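Local structure of oxidoreductase, zinc-binding dehydrogenase family (Myxococcus xanthus, 5K1S) at the zinc ion site. The protein acts as a medium-chain, zinc-binding reductase in the alternative de novo biosynthesis of isovaleryl coenzyme A, probably using a nicotinamide cofactor. Residues are numbered along the deposited sequence; one frame, centred on the assembly and turned at random.

The zinc ion site. Residues 108-112, 115, 123, 125-126. With ZN (zinc ion), chain B.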
# COMPACT_ATOMS: atom_id res chain seq x y z
N SER A 108 7.56 3.14 -22.11
CA SER A 108 6.97 1.88 -21.68
C SER A 108 6.84 0.99 -22.91
O SER A 108 6.33 1.44 -23.94
CB SER A 108 5.60 2.12 -21.02
OG SER A 108 5.00 0.89 -20.64
N CYS A 109 7.30 -0.25 -22.81
CA CYS A 109 7.37 -1.11 -23.99
C CYS A 109 5.98 -1.39 -24.55
O CYS A 109 5.75 -1.31 -25.76
CB CYS A 109 8.09 -2.42 -23.65
SG CYS A 109 7.13 -3.60 -22.67
N GLY A 110 5.03 -1.74 -23.67
CA GLY A 110 3.67 -2.00 -24.09
C GLY A 110 3.34 -3.46 -24.32
O GLY A 110 2.19 -3.77 -24.66
N ASP A 111 4.30 -4.36 -24.16
CA ASP A 111 4.12 -5.77 -24.48
C ASP A 111 4.25 -6.70 -23.28
O ASP A 111 3.64 -7.77 -23.28
CB ASP A 111 5.13 -6.21 -25.55
CG ASP A 111 4.95 -5.46 -26.85
OD1 ASP A 111 3.80 -5.15 -27.21
OD2 ASP A 111 5.97 -5.19 -27.53
N CYS A 112 5.02 -6.33 -22.26
CA CYS A 112 5.18 -7.19 -21.10
C CYS A 112 3.88 -7.26 -20.31
O CYS A 112 2.96 -6.45 -20.48
CB CYS A 112 6.32 -6.68 -20.21
SG CYS A 112 5.97 -5.13 -19.36
N CYS A 115 2.74 -3.98 -18.65
CA CYS A 115 2.15 -3.04 -19.60
C CYS A 115 0.75 -3.49 -20.01
O CYS A 115 -0.19 -2.69 -20.03
CB CYS A 115 3.05 -2.90 -20.82
SG CYS A 115 4.51 -1.85 -20.58
N CYS A 123 6.91 -0.92 -15.93
CA CYS A 123 7.58 -1.64 -17.00
C CYS A 123 9.09 -1.62 -16.79
O CYS A 123 9.68 -0.57 -16.52
CB CYS A 123 7.23 -1.02 -18.35
SG CYS A 123 8.12 -1.74 -19.75
N THR A 125 11.17 -3.38 -19.21
CA THR A 125 11.83 -3.62 -20.49
C THR A 125 12.15 -2.32 -21.23
O THR A 125 13.09 -2.29 -22.03
CB THR A 125 10.95 -4.51 -21.37
OG1 THR A 125 9.71 -3.85 -21.66
CG2 THR A 125 10.66 -5.84 -20.67
N ASP A 126 11.39 -1.26 -20.98
CA ASP A 126 11.66 0.06 -21.56
C ASP A 126 11.43 1.10 -20.48
O ASP A 126 10.28 1.49 -20.23
CB ASP A 126 10.80 0.32 -22.79
CG ASP A 126 11.17 1.61 -23.50
OD1 ASP A 126 11.94 2.41 -22.93
OD2 ASP A 126 10.70 1.83 -24.64
ZN ZN B . 6.30 -3.17 -20.55
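This is the structural zinc of the medium-chain dehydrogenase/reductase family, a four-cysteine site within the GroES-like domain and separate from the catalytic-site zinc of the family, which Cys57, His79 and Cys166 bind. Cys109, Cys112 and Cys115 form an overlapping CxxCxxC run, the last of them on the short helix 113-116; Cys123, seven intervening residues further on and just after the 3-10 helix 120-122, closes the familiar structural-zinc pattern. Four soft thiolate donors suit zinc, and they surround it in a near-tetrahedral array. Cys115 SG lies 2.2 Å from ZN and Cys123 SG 2.4 Å. The angles at ZN run from 98°, between Cys109 SG and Cys123 SG, to 116°, between Cys112 SG and Cys123 SG, close to tetrahedral. Each side chain reaches the metal by its own torsion. In Cys109 and Cys112 the sulfur is wedged between the amide nitrogen and the carbonyl carbon, Cys115 turns SG anti to its carbonyl carbon, and Cys123 holds SG anti to its backbone N (chi1 175°). Backbone amides form a second shell. Cys109 SG accepts Asp111 N at 3.3 Å in an almost straight bond, and Cys112 N at 3.5 Å; Cys115 N in turn hydrogen-bonds to Cys112 SG. Gly110 adopts a positive phi, easy without a side chain, and brings its N weakly towards Cys115 SG. On the opposite flank Cys123 SG receives Cys109 N, nearly linearly, and Asp126 N. Such N-H groups would be expected to offset part of the thiolate charge. An alanine at Cys123 would take away both a zinc ligand and the acceptor of Cys109 N and Asp126 N, and would probably weaken the site and leave the return segment less firmly tied to the CxxCxxC run.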